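Local coordinates for protein CAIP (Helicobacter cinaedi, PDB 5LBH) that binds iron and probably stores it as a Dps-like mini-ferritin dodecamer, and acts as an antigen that promotes the differentiation of macrophages into foam cells, at residues F107-L110 against S111-D115; C88-E91 against I92-V96. All coordinates share one frame; numbering follows the deposited sequence.

Interaction 1. Residues F107-L110 against S111-D115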
# COMPACT_ATOMS: atom_id res chain seq x y z
N PHE A 107 -23.34 10.45 -27.67
CA PHE A 107 -21.90 10.64 -27.69
C PHE A 107 -21.34 10.52 -29.10
O PHE A 107 -20.38 11.23 -29.44
CB PHE A 107 -21.21 9.63 -26.78
CG PHE A 107 -21.21 10.03 -25.35
CD1 PHE A 107 -20.39 11.08 -24.91
CD2 PHE A 107 -22.05 9.40 -24.44
CE1 PHE A 107 -20.39 11.46 -23.58
CE2 PHE A 107 -22.05 9.79 -23.11
CZ PHE A 107 -21.22 10.82 -22.69
N THR A 108 -21.94 9.68 -29.93
CA THR A 108 -21.51 9.60 -31.32
C THR A 108 -21.73 10.93 -32.03
O THR A 108 -20.83 11.43 -32.71
CB THR A 108 -22.26 8.49 -32.04
OG1 THR A 108 -22.10 7.26 -31.32
CG2 THR A 108 -21.77 8.34 -33.47
N GLU A 109 -22.90 11.53 -31.87
CA GLU A 109 -23.14 12.78 -32.57
C GLU A 109 -22.28 13.90 -32.00
O GLU A 109 -21.81 14.76 -32.74
CB GLU A 109 -24.63 13.12 -32.53
CG GLU A 109 -24.98 14.37 -33.34
CD GLU A 109 -24.51 14.30 -34.82
OE1 GLU A 109 -24.42 13.17 -35.38
OE2 GLU A 109 -24.22 15.38 -35.41
N LEU A 110 -22.00 13.87 -30.69
CA LEU A 110 -21.05 14.82 -30.11
C LEU A 110 -19.68 14.70 -30.76
O LEU A 110 -19.02 15.72 -31.03
CB LEU A 110 -20.94 14.59 -28.60
CG LEU A 110 -19.86 15.35 -27.83
CD1 LEU A 110 -20.03 16.85 -27.94
CD2 LEU A 110 -19.81 14.93 -26.37
N SER A 111 -19.20 13.48 -30.98
CA SER A 111 -17.88 13.31 -31.59
C SER A 111 -17.85 13.86 -33.02
O SER A 111 -16.91 14.56 -33.41
CB SER A 111 -17.49 11.83 -31.54
OG SER A 111 -16.18 11.64 -32.05
N ALA A 112 -18.87 13.54 -33.82
CA ALA A 112 -18.93 14.03 -35.19
C ALA A 112 -18.99 15.56 -35.24
O ALA A 112 -18.29 16.18 -36.04
CB ALA A 112 -20.15 13.46 -35.91
N GLN A 113 -19.81 16.16 -34.38
CA GLN A 113 -19.95 17.61 -34.40
C GLN A 113 -18.67 18.28 -33.93
O GLN A 113 -18.22 19.26 -34.52
CB GLN A 113 -21.11 18.04 -33.50
CG GLN A 113 -22.48 17.79 -34.08
CD GLN A 113 -22.80 18.67 -35.28
OE1 GLN A 113 -22.16 19.71 -35.49
NE2 GLN A 113 -23.78 18.25 -36.07
N ALA A 114 -18.05 17.74 -32.87
CA ALA A 114 -16.84 18.33 -32.34
C ALA A 114 -15.68 18.23 -33.34
O ALA A 114 -14.89 19.18 -33.47
CB ALA A 114 -16.48 17.69 -30.99
N ASP A 115 -15.57 17.11 -34.06
CA ASP A 115 -14.52 17.00 -35.07
C ASP A 115 -14.75 18.01 -36.19
O ASP A 115 -13.79 18.62 -36.68
CB ASP A 115 -14.45 15.57 -35.62
CG ASP A 115 -13.57 14.62 -34.77
OD1 ASP A 115 -12.56 15.06 -34.17
OD2 ASP A 115 -13.87 13.40 -34.69

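Interaction 2. Residues C88-E91 against I92-V96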
# COMPACT_ATOMS: atom_id res chain seq x y z
N CYS A 88 -37.24 -7.04 -11.24
CA CYS A 88 -36.38 -8.20 -11.37
C CYS A 88 -35.15 -7.81 -12.19
O CYS A 88 -35.11 -6.78 -12.87
CB CYS A 88 -37.16 -9.37 -11.98
SG CYS A 88 -37.53 -9.26 -13.70
N SER A 89 -34.12 -8.64 -12.10
CA SER A 89 -32.82 -8.31 -12.67
C SER A 89 -32.85 -8.30 -14.19
O SER A 89 -32.08 -7.56 -14.81
CB SER A 89 -31.78 -9.31 -12.18
OG SER A 89 -30.80 -8.63 -11.42
N LYS A 90 -33.72 -9.10 -14.82
CA LYS A 90 -33.79 -9.06 -16.28
C LYS A 90 -34.44 -7.77 -16.77
O LYS A 90 -34.06 -7.24 -17.82
CB LYS A 90 -34.53 -10.28 -16.81
CG LYS A 90 -34.26 -10.56 -18.28
CD LYS A 90 -35.55 -10.86 -19.04
CE LYS A 90 -36.61 -9.81 -18.73
NZ LYS A 90 -37.85 -9.88 -19.58
N GLU A 91 -35.41 -7.24 -16.04
CA GLU A 91 -36.00 -5.98 -16.44
C GLU A 91 -34.98 -4.84 -16.37
O GLU A 91 -34.89 -4.01 -17.28
CB GLU A 91 -37.23 -5.70 -15.58
CG GLU A 91 -37.63 -4.25 -15.56
CD GLU A 91 -38.94 -3.99 -14.82
OE1 GLU A 91 -39.35 -4.82 -13.96
OE2 GLU A 91 -39.55 -2.92 -15.11
N ILE A 92 -34.18 -4.79 -15.30
CA ILE A 92 -33.15 -3.76 -15.16
C ILE A 92 -32.12 -3.85 -16.28
O ILE A 92 -31.68 -2.83 -16.82
CB ILE A 92 -32.48 -3.86 -13.77
CG1 ILE A 92 -33.43 -3.43 -12.67
CG2 ILE A 92 -31.15 -3.10 -13.75
CD1 ILE A 92 -32.87 -3.62 -11.28
N ALA A 93 -31.70 -5.07 -16.63
CA ALA A 93 -30.72 -5.24 -17.68
C ALA A 93 -31.18 -4.62 -18.99
O ALA A 93 -30.36 -4.06 -19.73
CB ALA A 93 -30.41 -6.71 -17.88
N GLN A 94 -32.47 -4.69 -19.30
CA GLN A 94 -32.92 -4.08 -20.55
C GLN A 94 -33.32 -2.62 -20.40
O GLN A 94 -33.22 -1.86 -21.36
CB GLN A 94 -34.06 -4.88 -21.18
CG GLN A 94 -35.19 -5.15 -20.27
CD GLN A 94 -35.86 -6.49 -20.54
OE1 GLN A 94 -35.53 -7.18 -21.52
NE2 GLN A 94 -36.81 -6.87 -19.68
N ALA A 95 -33.75 -2.19 -19.22
CA ALA A 95 -33.84 -0.75 -19.00
C ALA A 95 -32.49 -0.09 -19.27
O ALA A 95 -32.41 0.92 -19.97
CB ALA A 95 -34.30 -0.44 -17.58
N VAL A 96 -31.40 -0.70 -18.77
CA VAL A 96 -30.08 -0.10 -18.90
C VAL A 96 -29.60 -0.18 -20.35
O VAL A 96 -28.98 0.75 -20.87
CB VAL A 96 -29.10 -0.78 -17.93
CG1 VAL A 96 -27.63 -0.53 -18.34
CG2 VAL A 96 -29.39 -0.39 -16.48

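Interaction 1. Residues F107-L110 against S111-D115
F107 O accepts the backbone N-H of S111, and the same i to i+4 bonding continues through the next three residues, so that F107-L110 and S111-D115 form successive turns of one alpha-helix. This is the C-terminal part of helix 89-116 in the ferritin-like four-helix bundle of a Dps-like protein. The four backbone bonds are regular: from S111 N to F107 O, A112 N to T108 O, Q113 N to E109 O and A114 N to L110 O, all four N...O distances fall between 2.9 and 3.1 Å.

The inward side of the turn is apolar. F107 packs on I11 of helix 4-28 and on V130 and L133 of helix 120-144, while L110 touches L8 of the first helix and A126 of the second. A114, one turn beyond L110, rests its CB 3.2 Å from L110 O and reaches V4. S111 is buried too, but its hydroxyl has partners: OG is hydrogen-bonded to D127 and to K120 of a second subunit, whose ammonium also forms a salt bridge with D115. This polar cluster thus joins the helix end to the neighbouring chain.

On a more open side, E109 and Q113 link consecutive turns through their side chains. E109 sends CG anti to its own N (chi1 -176°) and then bends at chi2, which carries the carboxylate along the helix towards Q113. The two flat groups are turned 60° against each other, and Q113 CG lies beside the carboxylate. The link closes with Q113 NE2 donating to E109 OE2 over 3.0 Å, nearly in line with the C-O bond and 16° out of the amide plane.

Interaction 2. Residues C88-E91 against I92-V96
C88 O receives the backbone N-H of I92 at 3.3 Å, in the carbonyl plane, and with C88 as N-cap residue this bond opens helix 89-116 of the bundle. One residue on, A93 N donates to S89 O. The N-H of Q94 is held less firmly, by weak bonds to both K90 O and E91 O, whereas A95 N makes a straighter one to E91 O at 2.9 Å; E91 O thus accepts one good bond, from A95 N, and a weak one from Q94 N.

The polar ends of E91 and S89 find their partners outside these residues. E91, extended beyond CG, forms a salt bridge with K84 NZ, and S89 OG is hydrogen-bonded to T37 OG1. K90 bends at chi2 and chi3, which brings its end alongside the side chain of Q94, and it also packs on M32 of a third subunit. I92, with CG1 3.8 Å from C88 O, turns its hydrocarbon to F25 and V29, while A93 meets L140 and L144.

The chemistry is that of a helix start: a carboxylate in the first turn would probably interact favourably with the helix dipole, while apolar neighbours seat the other side in the bundle.

Both contacts lie on helix 89-116, interaction 2 in its first turns and interaction 1 close to its C-terminal end, with centres 28 Å apart and nearest atoms about 12 Å apart. They fall on opposite sides of the chain's centre and do not touch. Along the chain 88-96 precedes 107-115. Helices 4-28 and 120-144 flank the helix at both ends, so the two contacts share the same pair of neighbours in the bundle. Each end also meets a different subunit, the second at interaction 1 and the third at interaction 2, so the helix probably contributes to subunit contacts at both ends in the twelve-chain assembly.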